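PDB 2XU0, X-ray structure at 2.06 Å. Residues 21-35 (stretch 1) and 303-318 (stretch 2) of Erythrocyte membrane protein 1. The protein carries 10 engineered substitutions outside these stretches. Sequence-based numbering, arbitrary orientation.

Stretch 1, residues 21-35: SARNVLENIGIKIYN
Stretch 2 (303-318) PTYLDYVPQFLRWFEE

Residues 22-35 form one helix, with phi between -55 and -77° and psi between -34 and -50°. S21 caps its start: with chi1 p, S21 OG accepts from N24 N at 3.1 Å. Stretch 2 runs the other way. An irregular segment, 303-310, includes a 3-10 segment at 306-307 and leads into helix 311-318, whose axis lies 10.5 Å from the first at closest approach, with 162° between N-to-C directions. The register is set by A22 CA to E317 CA, 6.5 Å, and G30 CA to Y308 CA, 4.9 Å. Together the stretches bury 783 Å².

A close fit occurs at the hollow beside G30. An ideal CB there would point toward stretch 2 and lie 2.7 Å from Y305 O, a clash, and 3.4 Å from V309 CG2. Without one, the 305-308 bend settles on the helix backbone: Y305 CB lies 3.8 Å from G30 C, and Y308 CB 3.6 Å from G30 O.

Aromatic rings fill the space beyond. Y305 (phi/psi -130/22, chi1 m, chi2 -85°) covers I31, whose CG1 sits over the ring face, 3.8 Å from its centroid and 29° off the normal. Y34 (chi1 t, chi2 -100°) meets both tyrosines of stretch 2. Its CD1 is 3.6 Å from Y305 CE1, the planes oblique at 51°; its edge faces the Y308 ring (chi1 m, chi2 -83°), offset, with centroids 5.3 Å apart and planes at 61°. Y34 CB also lies over the Y308 face, 4.2 Å from the centroid, while I33 CG2 approaches Y308 CB at 4.1 Å.

One helical turn before I31, the buried E27 bends back with chi1 and chi2 both m, bringing its carboxylate to the loop. E27 OE1 accepts from Y305 N at 2.8 Å (N-H...O angle 144°), and E27 OE2 from T304 OG1 at 2.8 Å. T304 OG1 (chi1 t) in turn accepts from L306 N at 3.1 Å. A carboxylate suits this place because its two oxygens can serve two donors; L306 CG packs 3.5 Å from E27 OE2.

L26 (chi1 m, chi2 t) is the apolar bump toward the second helix. L26 CB touches V309 CG1 (V309 chi1 t) at 3.9 Å, and L26 CD2 meets L313 CD1 (L313 chi1 m, chi2 t) at 4.1 Å. Small A22 lets E317 (chi1 t, chi2 m) pass close, with A22 CB 3.8 Å from E317 CG. A water completes this end, accepting from R23 N at 2.9 Å and donating to E317 OE2 at 2.6 Å.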

ATOM      1  N   SER A  21      -0.169  -8.425 -12.361  1.00 28.59           N
ATOM      2  CA  SER A  21      -0.282  -8.122 -10.924  1.00 27.70           C
ATOM      3  C   SER A  21      -1.122  -6.854 -10.866  1.00 30.97           C
ATOM      4  O   SER A  21      -1.136  -6.094 -11.859  1.00 30.07           O
ATOM      5  CB  SER A  21       1.100  -7.852 -10.314  1.00 29.36           C
ATOM      6  OG  SER A  21       1.640  -6.612 -10.751  1.00 30.14           O
ATOM      7  N   ALA A  22      -1.851  -6.627  -9.750  1.00 26.37           N
ATOM      8  CA  ALA A  22      -2.687  -5.424  -9.629  1.00 24.87           C
ATOM      9  C   ALA A  22      -1.872  -4.187  -9.777  1.00 29.41           C
ATOM     10  O   ALA A  22      -2.330  -3.281 -10.434  1.00 30.74           O
ATOM     11  CB  ALA A  22      -3.452  -5.404  -8.288  1.00 24.79           C
ATOM     12  N   ARG A  23      -0.649  -4.129  -9.166  1.00 27.88           N
ATOM     13  CA  ARG A  23       0.233  -2.979  -9.306  1.00 26.24           C
ATOM     14  C   ARG A  23       0.513  -2.667 -10.775  1.00 27.20           C
ATOM     15  O   ARG A  23       0.393  -1.520 -11.170  1.00 25.97           O
ATOM     16  CB  ARG A  23       1.552  -3.140  -8.501  1.00 23.66           C
ATOM     17  CG  ARG A  23       2.404  -1.836  -8.529  1.00 28.06           C
ATOM     18  CD  ARG A  23       3.705  -1.923  -7.718  1.00 34.99           C
ATOM     19  NE  ARG A  23       4.635  -2.931  -8.242  1.00 35.69           N
ATOM     20  CZ  ARG A  23       5.498  -2.716  -9.237  1.00 48.83           C
ATOM     21  NH1 ARG A  23       5.559  -1.531  -9.833  1.00 34.53           N
ATOM     22  NH2 ARG A  23       6.281  -3.695  -9.664  1.00 40.64           N
ATOM     23  N   ASN A  24       0.904  -3.661 -11.568  1.00 23.55           N
ATOM     24  CA  ASN A  24       1.184  -3.467 -12.985  1.00 24.85           C
ATOM     25  C   ASN A  24      -0.036  -3.036 -13.772  1.00 30.28           C
ATOM     26  O   ASN A  24       0.046  -2.094 -14.568  1.00 31.01           O
ATOM     27  CB  ASN A  24       1.858  -4.744 -13.614  1.00 27.24           C
ATOM     28  CG  ASN A  24       3.314  -4.810 -13.301  1.00 31.30           C
ATOM     29  OD1 ASN A  24       3.969  -3.780 -13.197  1.00 29.64           O
ATOM     30  ND2 ASN A  24       3.851  -6.006 -13.106  1.00 26.20           N
ATOM     31  N   VAL A  25      -1.181  -3.691 -13.533  1.00 27.46           N
ATOM     32  CA  VAL A  25      -2.419  -3.332 -14.250  1.00 27.18           C
ATOM     33  C   VAL A  25      -2.868  -1.900 -13.878  1.00 32.28           C
ATOM     34  O   VAL A  25      -3.214  -1.134 -14.761  1.00 30.96           O
ATOM     35  CB  VAL A  25      -3.523  -4.403 -14.042  1.00 31.14           C
ATOM     36  CG1 VAL A  25      -4.902  -3.908 -14.483  1.00 30.76           C
ATOM     37  CG2 VAL A  25      -3.148  -5.709 -14.757  1.00 31.30           C
ATOM     38  N   LEU A  26      -2.785  -1.525 -12.595  1.00 28.88           N
ATOM     39  CA  LEU A  26      -3.232  -0.194 -12.169  1.00 28.25           C
ATOM     40  C   LEU A  26      -2.304   0.884 -12.696  1.00 33.41           C
ATOM     41  O   LEU A  26      -2.787   1.936 -13.111  1.00 35.03           O
ATOM     42  CB  LEU A  26      -3.408  -0.097 -10.623  1.00 27.35           C
ATOM     43  CG  LEU A  26      -4.398  -1.077  -9.945  1.00 30.35           C
ATOM     44  CD1 LEU A  26      -4.157  -1.148  -8.426  1.00 28.39           C
ATOM     45  CD2 LEU A  26      -5.825  -0.730 -10.238  1.00 30.01           C
ATOM     46  N   GLU A  27      -0.979   0.637 -12.666  1.00 30.13           N
ATOM     47  CA  GLU A  27       0.053   1.549 -13.190  1.00 30.84           C
ATOM     48  C   GLU A  27      -0.201   1.800 -14.696  1.00 34.62           C
ATOM     49  O   GLU A  27      -0.066   2.936 -15.191  1.00 35.44           O
ATOM     50  CB  GLU A  27       1.446   0.917 -13.037  1.00 32.80           C
ATOM     51  CG  GLU A  27       2.098   1.137 -11.684  1.00 42.57           C
ATOM     52  CD  GLU A  27       2.786   2.470 -11.527  1.00 46.27           C
ATOM     53  OE1 GLU A  27       2.509   3.392 -12.324  1.00 51.26           O
ATOM     54  OE2 GLU A  27       3.554   2.614 -10.555  1.00 36.69           O
ATOM     55  N   ASN A  28      -0.595   0.758 -15.401  1.00 29.75           N
ATOM     56  CA  ASN A  28      -0.891   0.901 -16.819  1.00 31.17           C
ATOM     57  C   ASN A  28      -2.112   1.764 -17.092  1.00 35.34           C
ATOM     58  O   ASN A  28      -2.103   2.543 -18.046  1.00 34.27           O
ATOM     59  CB  ASN A  28      -0.895  -0.411 -17.545  1.00 33.99           C
ATOM     60  CG  ASN A  28       0.501  -0.924 -17.782  1.00 54.85           C
ATOM     61  OD1 ASN A  28       1.338  -0.252 -18.388  1.00 53.08           O
ATOM     62  ND2 ASN A  28       0.800  -2.103 -17.274  1.00 44.89           N
ATOM     63  N   ILE A  29      -3.112   1.708 -16.214  1.00 30.08           N
ATOM     64  CA  ILE A  29      -4.268   2.593 -16.378  1.00 29.38           C
ATOM     65  C   ILE A  29      -3.884   3.998 -15.915  1.00 34.42           C
ATOM     66  O   ILE A  29      -4.258   4.956 -16.571  1.00 34.09           O
ATOM     67  CB  ILE A  29      -5.563   2.027 -15.723  1.00 30.88           C
ATOM     68  CG1 ILE A  29      -5.914   0.664 -16.335  1.00 29.07           C
ATOM     69  CG2 ILE A  29      -6.717   3.027 -15.878  1.00 30.09           C
ATOM     70  CD1 ILE A  29      -6.881  -0.189 -15.476  1.00 32.65           C
ATOM     71  N   GLY A  30      -3.055   4.093 -14.862  1.00 31.98           N
ATOM     72  CA  GLY A  30      -2.528   5.354 -14.343  1.00 30.96           C
ATOM     73  C   GLY A  30      -1.794   6.181 -15.386  1.00 33.06           C
ATOM     74  O   GLY A  30      -1.922   7.409 -15.404  1.00 30.08           O
ATOM     75  N   ILE A  31      -1.000   5.521 -16.242  1.00 33.02           N
ATOM     76  CA  ILE A  31      -0.258   6.147 -17.355  1.00 34.46           C
ATOM     77  C   ILE A  31      -1.258   6.829 -18.279  1.00 39.03           C
ATOM     78  O   ILE A  31      -1.019   7.958 -18.694  1.00 38.87           O
ATOM     79  CB  ILE A  31       0.531   5.088 -18.206  1.00 38.73           C
ATOM     80  CG1 ILE A  31       1.717   4.549 -17.455  1.00 39.49           C
ATOM     81  CG2 ILE A  31       1.003   5.700 -19.557  1.00 41.84           C
ATOM     82  CD1 ILE A  31       2.454   3.553 -18.206  1.00 52.15           C
ATOM     83  N   LYS A  32      -2.349   6.113 -18.648  1.00 36.26           N
ATOM     84  CA  LYS A  32      -3.364   6.660 -19.546  1.00 36.84           C
ATOM     85  C   LYS A  32      -4.022   7.889 -18.924  1.00 39.66           C
ATOM     86  O   LYS A  32      -4.136   8.905 -19.604  1.00 38.61           O
ATOM     87  CB  LYS A  32      -4.411   5.609 -19.914  1.00 40.20           C
ATOM     88  CG  LYS A  32      -3.878   4.433 -20.698  1.00 55.95           C
ATOM     89  CD  LYS A  32      -5.010   3.773 -21.488  1.00 67.44           C
ATOM     90  CE  LYS A  32      -4.531   2.629 -22.349  1.00 77.55           C
ATOM     91  NZ  LYS A  32      -4.298   1.389 -21.556  1.00 87.92           N
ATOM     92  N   ILE A  33      -4.381   7.825 -17.617  1.00 33.66           N
ATOM     93  CA  ILE A  33      -4.976   8.957 -16.902  1.00 33.68           C
ATOM     94  C   ILE A  33      -4.028  10.181 -16.888  1.00 39.37           C
ATOM     95  O   ILE A  33      -4.451  11.302 -17.181  1.00 39.21           O
ATOM     96  CB  ILE A  33      -5.441   8.551 -15.473  1.00 36.07           C
ATOM     97  CG1 ILE A  33      -6.409   7.351 -15.482  1.00 35.19           C
ATOM     98  CG2 ILE A  33      -5.994   9.745 -14.677  1.00 36.18           C
ATOM     99  CD1 ILE A  33      -7.695   7.442 -16.448  1.00 39.55           C
ATOM    100  N   TYR A  34      -2.752   9.947 -16.563  1.00 36.30           N
ATOM    101  CA  TYR A  34      -1.735  10.991 -16.519  1.00 36.11           C
ATOM    102  C   TYR A  34      -1.607  11.634 -17.909  1.00 40.13           C
ATOM    103  O   TYR A  34      -1.568  12.859 -18.005  1.00 38.31           O
ATOM    104  CB  TYR A  34      -0.389  10.426 -16.014  1.00 36.55           C
ATOM    105  CG  TYR A  34       0.766  11.401 -16.123  1.00 39.22           C
ATOM    106  CD1 TYR A  34       1.682  11.313 -17.171  1.00 41.08           C
ATOM    107  CD2 TYR A  34       0.893  12.465 -15.233  1.00 39.72           C
ATOM    108  CE1 TYR A  34       2.730  12.230 -17.296  1.00 40.83           C
ATOM    109  CE2 TYR A  34       1.923  13.400 -15.360  1.00 39.83           C
ATOM    110  CZ  TYR A  34       2.838  13.277 -16.396  1.00 47.35           C
ATOM    111  OH  TYR A  34       3.861  14.182 -16.520  1.00 50.64           O
ATOM    112  N   ASN A  35      -1.541  10.804 -18.962  1.00 38.59           N
ATOM    113  CA  ASN A  35      -1.448  11.248 -20.364  1.00 40.50           C
ATOM    114  C   ASN A  35      -2.620  12.133 -20.779  1.00 45.78           C
ATOM    115  O   ASN A  35      -2.392  13.171 -21.391  1.00 45.07           O
ATOM    116  CB  ASN A  35      -1.325  10.059 -21.305  1.00 41.83           C
ATOM    117  CG  ASN A  35       0.044   9.455 -21.332  1.00 48.87           C
ATOM    118  OD1 ASN A  35       1.027  10.067 -20.928  1.00 44.06           O
ATOM    119  ND2 ASN A  35       0.140   8.221 -21.812  1.00 43.19           N
ATOM    120  N   PRO A 303       9.147   7.352 -12.239  1.00 32.33           N
ATOM    121  CA  PRO A 303       8.888   6.088 -12.961  1.00 32.48           C
ATOM    122  C   PRO A 303       7.507   5.519 -12.626  1.00 33.83           C
ATOM    123  O   PRO A 303       7.133   4.485 -13.157  1.00 31.47           O
ATOM    124  CB  PRO A 303      10.019   5.171 -12.482  1.00 33.45           C
ATOM    125  CG  PRO A 303      10.359   5.688 -11.114  1.00 36.62           C
ATOM    126  CD  PRO A 303       9.908   7.118 -10.996  1.00 32.45           C
ATOM    127  N   THR A 304       6.784   6.177 -11.704  1.00 29.61           N
ATOM    128  CA  THR A 304       5.485   5.718 -11.232  1.00 29.19           C
ATOM    129  C   THR A 304       4.363   6.645 -11.660  1.00 32.47           C
ATOM    130  O   THR A 304       4.545   7.865 -11.817  1.00 30.41           O
ATOM    131  CB  THR A 304       5.486   5.461  -9.670  1.00 36.91           C
ATOM    132  OG1 THR A 304       4.200   4.975  -9.281  1.00 39.47           O
ATOM    133  CG2 THR A 304       5.747   6.724  -8.850  1.00 30.61           C
ATOM    134  N   TYR A 305       3.174   6.049 -11.746  1.00 30.38           N
ATOM    135  CA  TYR A 305       1.906   6.713 -12.042  1.00 29.91           C
ATOM    136  C   TYR A 305       0.850   6.304 -11.007  1.00 33.32           C
ATOM    137  O   TYR A 305      -0.335   6.455 -11.254  1.00 33.73           O
ATOM    138  CB  TYR A 305       1.469   6.409 -13.473  1.00 30.02           C
ATOM    139  CG  TYR A 305       2.521   6.836 -14.483  1.00 31.52           C
ATOM    140  CD1 TYR A 305       2.573   8.151 -14.958  1.00 31.67           C
ATOM    141  CD2 TYR A 305       3.500   5.945 -14.916  1.00 32.17           C
ATOM    142  CE1 TYR A 305       3.540   8.541 -15.895  1.00 31.85           C
ATOM    143  CE2 TYR A 305       4.479   6.334 -15.835  1.00 33.08           C
ATOM    144  CZ  TYR A 305       4.458   7.612 -16.362  1.00 39.43           C
ATOM    145  OH  TYR A 305       5.426   7.953 -17.275  1.00 47.19           O
ATOM    146  N   LEU A 306       1.286   5.846  -9.814  1.00 30.22           N
ATOM    147  CA  LEU A 306       0.363   5.454  -8.743  1.00 29.62           C
ATOM    148  C   LEU A 306      -0.417   6.651  -8.242  1.00 31.43           C
ATOM    149  O   LEU A 306      -1.573   6.499  -7.856  1.00 30.70           O
ATOM    150  CB  LEU A 306       1.067   4.734  -7.593  1.00 30.78           C
ATOM    151  CG  LEU A 306       1.499   3.271  -7.811  1.00 36.25           C
ATOM    152  CD1 LEU A 306       2.111   2.708  -6.528  1.00 36.02           C
ATOM    153  CD2 LEU A 306       0.338   2.379  -8.221  1.00 38.98           C
ATOM    154  N   ASP A 307       0.170   7.866  -8.341  1.00 26.44           N
ATOM    155  CA  ASP A 307      -0.530   9.093  -7.954  1.00 26.54           C
ATOM    156  C   ASP A 307      -1.742   9.398  -8.888  1.00 32.11           C
ATOM    157  O   ASP A 307      -2.463  10.374  -8.678  1.00 33.42           O
ATOM    158  CB  ASP A 307       0.452  10.272  -7.828  1.00 27.18           C
ATOM    159  CG  ASP A 307       1.347  10.553  -9.034  1.00 32.77           C
ATOM    160  OD1 ASP A 307       1.775   9.578  -9.708  1.00 31.39           O
ATOM    161  OD2 ASP A 307       1.708  11.736  -9.240  1.00 32.68           O
ATOM    162  N   TYR A 308      -1.969   8.546  -9.905  1.00 27.39           N
ATOM    163  CA  TYR A 308      -3.134   8.669 -10.801  1.00 26.78           C
ATOM    164  C   TYR A 308      -4.043   7.449 -10.670  1.00 28.90           C
ATOM    165  O   TYR A 308      -4.931   7.231 -11.496  1.00 26.50           O
ATOM    166  CB  TYR A 308      -2.714   8.985 -12.256  1.00 27.65           C
ATOM    167  CG  TYR A 308      -2.095  10.360 -12.324  1.00 30.48           C
ATOM    168  CD1 TYR A 308      -2.895  11.495 -12.410  1.00 33.38           C
ATOM    169  CD2 TYR A 308      -0.735  10.542 -12.085  1.00 30.55           C
ATOM    170  CE1 TYR A 308      -2.348  12.772 -12.329  1.00 35.41           C
ATOM    171  CE2 TYR A 308      -0.187  11.814 -11.949  1.00 30.83           C
ATOM    172  CZ  TYR A 308      -0.996  12.928 -12.088  1.00 37.63           C
ATOM    173  OH  TYR A 308      -0.465  14.188 -12.043  1.00 35.49           O
ATOM    174  N   VAL A 309      -3.817   6.666  -9.616  1.00 26.56           N
ATOM    175  CA  VAL A 309      -4.620   5.466  -9.322  1.00 27.26           C
ATOM    176  C   VAL A 309      -5.541   5.791  -8.141  1.00 29.81           C
ATOM    177  O   VAL A 309      -5.021   6.250  -7.117  1.00 30.31           O
ATOM    178  CB  VAL A 309      -3.748   4.189  -9.033  1.00 29.82           C
ATOM    179  CG1 VAL A 309      -4.622   2.983  -8.637  1.00 29.41           C
ATOM    180  CG2 VAL A 309      -2.860   3.845 -10.226  1.00 29.13           C
ATOM    181  N   PRO A 310      -6.885   5.548  -8.218  1.00 24.83           N
ATOM    182  CA  PRO A 310      -7.727   5.792  -7.040  1.00 23.44           C
ATOM    183  C   PRO A 310      -7.126   5.188  -5.777  1.00 25.41           C
ATOM    184  O   PRO A 310      -6.670   4.040  -5.768  1.00 24.85           O
ATOM    185  CB  PRO A 310      -9.076   5.136  -7.409  1.00 25.22           C
ATOM    186  CG  PRO A 310      -9.112   5.187  -8.905  1.00 29.12           C
ATOM    187  CD  PRO A 310      -7.679   5.008  -9.344  1.00 24.49           C
ATOM    188  N   GLN A 311      -7.143   5.970  -4.710  1.00 23.55           N
ATOM    189  CA  GLN A 311      -6.569   5.624  -3.403  1.00 25.68           C
ATOM    190  C   GLN A 311      -7.048   4.291  -2.821  1.00 30.16           C
ATOM    191  O   GLN A 311      -6.226   3.516  -2.327  1.00 30.15           O
ATOM    192  CB  GLN A 311      -6.745   6.787  -2.417  1.00 27.86           C
ATOM    193  CG  GLN A 311      -6.073   6.552  -1.058  1.00 27.85           C
ATOM    194  CD  GLN A 311      -6.067   7.760  -0.210  1.00 32.97           C
ATOM    195  OE1 GLN A 311      -7.119   8.259   0.212  1.00 29.53           O
ATOM    196  NE2 GLN A 311      -4.863   8.201   0.155  1.00 33.10           N
ATOM    197  N   PHE A 312      -8.369   4.022  -2.884  1.00 27.39           N
ATOM    198  CA  PHE A 312      -8.945   2.774  -2.391  1.00 26.37           C
ATOM    199  C   PHE A 312      -8.284   1.562  -3.092  1.00 27.17           C
ATOM    200  O   PHE A 312      -7.991   0.568  -2.444  1.00 28.05           O
ATOM    201  CB  PHE A 312     -10.498   2.756  -2.586  1.00 28.71           C
ATOM    202  CG  PHE A 312     -11.040   1.346  -2.456  1.00 29.40           C
ATOM    203  CD1 PHE A 312     -11.075   0.709  -1.217  1.00 30.78           C
ATOM    204  CD2 PHE A 312     -11.387   0.609  -3.589  1.00 30.40           C
ATOM    205  CE1 PHE A 312     -11.416  -0.645  -1.116  1.00 30.63           C
ATOM    206  CE2 PHE A 312     -11.760  -0.734  -3.480  1.00 32.90           C
ATOM    207  CZ  PHE A 312     -11.789  -1.348  -2.239  1.00 30.18           C
ATOM    208  N   LEU A 313      -8.098   1.630  -4.420  1.00 23.83           N
ATOM    209  CA  LEU A 313      -7.467   0.543  -5.183  1.00 24.51           C
ATOM    210  C   LEU A 313      -5.993   0.335  -4.771  1.00 29.26           C
ATOM    211  O   LEU A 313      -5.525  -0.805  -4.672  1.00 29.29           O
ATOM    212  CB  LEU A 313      -7.586   0.811  -6.711  1.00 24.16           C
ATOM    213  CG  LEU A 313      -9.029   0.840  -7.240  1.00 27.58           C
ATOM    214  CD1 LEU A 313      -9.069   1.223  -8.704  1.00 26.34           C
ATOM    215  CD2 LEU A 313      -9.779  -0.501  -6.943  1.00 24.28           C
ATOM    216  N   ARG A 314      -5.278   1.428  -4.546  1.00 25.59           N
ATOM    217  CA  ARG A 314      -3.886   1.398  -4.084  1.00 26.07           C
ATOM    218  C   ARG A 314      -3.830   0.777  -2.696  1.00 29.46           C
ATOM    219  O   ARG A 314      -2.979  -0.045  -2.463  1.00 30.41           O
ATOM    220  CB  ARG A 314      -3.327   2.812  -3.964  1.00 23.89           C
ATOM    221  CG  ARG A 314      -3.199   3.551  -5.278  1.00 26.92           C
ATOM    222  CD  ARG A 314      -2.323   4.769  -5.116  1.00 27.39           C
ATOM    223  NE  ARG A 314      -2.530   5.536  -3.874  1.00 27.65           N
ATOM    224  CZ  ARG A 314      -3.070   6.747  -3.815  1.00 30.15           C
ATOM    225  NH1 ARG A 314      -3.593   7.303  -4.896  1.00 26.81           N
ATOM    226  NH2 ARG A 314      -3.151   7.383  -2.660  1.00 26.29           N
ATOM    227  N   TRP A 315      -4.749   1.156  -1.787  1.00 25.35           N
ATOM    228  CA  TRP A 315      -4.747   0.613  -0.430  1.00 26.26           C
ATOM    229  C   TRP A 315      -5.079  -0.855  -0.362  1.00 28.68           C
ATOM    230  O   TRP A 315      -4.492  -1.561   0.449  1.00 26.67           O
ATOM    231  CB  TRP A 315      -5.677   1.404   0.497  1.00 25.26           C
ATOM    232  CG  TRP A 315      -5.243   2.814   0.812  1.00 26.18           C
ATOM    233  CD1 TRP A 315      -4.038   3.406   0.528  1.00 28.54           C
ATOM    234  CD2 TRP A 315      -5.952   3.730   1.669  1.00 25.78           C
ATOM    235  NE1 TRP A 315      -4.001   4.679   1.076  1.00 28.38           N
ATOM    236  CE2 TRP A 315      -5.147   4.887   1.809  1.00 29.83           C
ATOM    237  CE3 TRP A 315      -7.195   3.683   2.330  1.00 26.51           C
ATOM    238  CZ2 TRP A 315      -5.573   6.012   2.549  1.00 29.27           C
ATOM    239  CZ3 TRP A 315      -7.629   4.806   3.033  1.00 27.70           C
ATOM    240  CH2 TRP A 315      -6.830   5.955   3.129  1.00 28.26           C
ATOM    241  N   PHE A 316      -6.015  -1.318  -1.213  1.00 25.78           N
ATOM    242  CA  PHE A 316      -6.416  -2.708  -1.252  1.00 24.83           C
ATOM    243  C   PHE A 316      -5.254  -3.537  -1.846  1.00 26.39           C
ATOM    244  O   PHE A 316      -5.008  -4.644  -1.386  1.00 26.24           O
ATOM    245  CB  PHE A 316      -7.726  -2.826  -2.093  1.00 26.57           C
ATOM    246  CG  PHE A 316      -8.533  -4.105  -2.013  1.00 26.95           C
ATOM    247  CD1 PHE A 316      -8.186  -5.121  -1.118  1.00 28.41           C
ATOM    248  CD2 PHE A 316      -9.630  -4.309  -2.857  1.00 26.33           C
ATOM    249  CE1 PHE A 316      -8.939  -6.307  -1.044  1.00 28.02           C
ATOM    250  CE2 PHE A 316     -10.360  -5.505  -2.808  1.00 28.07           C
ATOM    251  CZ  PHE A 316     -10.029  -6.486  -1.888  1.00 26.90           C
ATOM    252  N   GLU A 317      -4.533  -2.998  -2.848  1.00 21.88           N
ATOM    253  CA  GLU A 317      -3.387  -3.696  -3.450  1.00 22.21           C
ATOM    254  C   GLU A 317      -2.265  -3.814  -2.387  1.00 26.44           C
ATOM    255  O   GLU A 317      -1.654  -4.866  -2.255  1.00 25.39           O
ATOM    256  CB  GLU A 317      -2.895  -2.957  -4.725  1.00 23.52           C
ATOM    257  CG  GLU A 317      -1.716  -3.610  -5.421  1.00 32.29           C
ATOM    258  CD  GLU A 317      -0.332  -3.318  -4.864  1.00 43.88           C
ATOM    259  OE1 GLU A 317      -0.164  -2.307  -4.145  1.00 31.82           O
ATOM    260  OE2 GLU A 317       0.581  -4.134  -5.119  1.00 32.78           O
ATOM    261  N   GLU A 318      -2.025  -2.761  -1.614  1.00 25.05           N
ATOM    262  CA  GLU A 318      -1.010  -2.828  -0.547  1.00 26.18           C
ATOM    263  C   GLU A 318      -1.486  -3.743   0.586  1.00 31.57           C
ATOM    264  O   GLU A 318      -0.682  -4.469   1.186  1.00 31.63           O
ATOM    265  CB  GLU A 318      -0.743  -1.435  -0.007  1.00 27.92           C
ATOM    266  CG  GLU A 318       0.372  -1.356   1.025  1.00 27.18           C
ATOM    267  CD  GLU A 318       0.672   0.063   1.435  1.00 34.14           C
ATOM    268  OE1 GLU A 318       0.007   0.985   0.907  1.00 36.35           O
ATOM    269  OE2 GLU A 318       1.614   0.265   2.235  1.00 39.23           O
TER
HETATM  270  O   HOH W   1       0.179  -5.907  -6.993  1.00 42.87           O
HETATM  271  O   HOH W   2       3.634   9.191 -19.761  1.00 56.67           O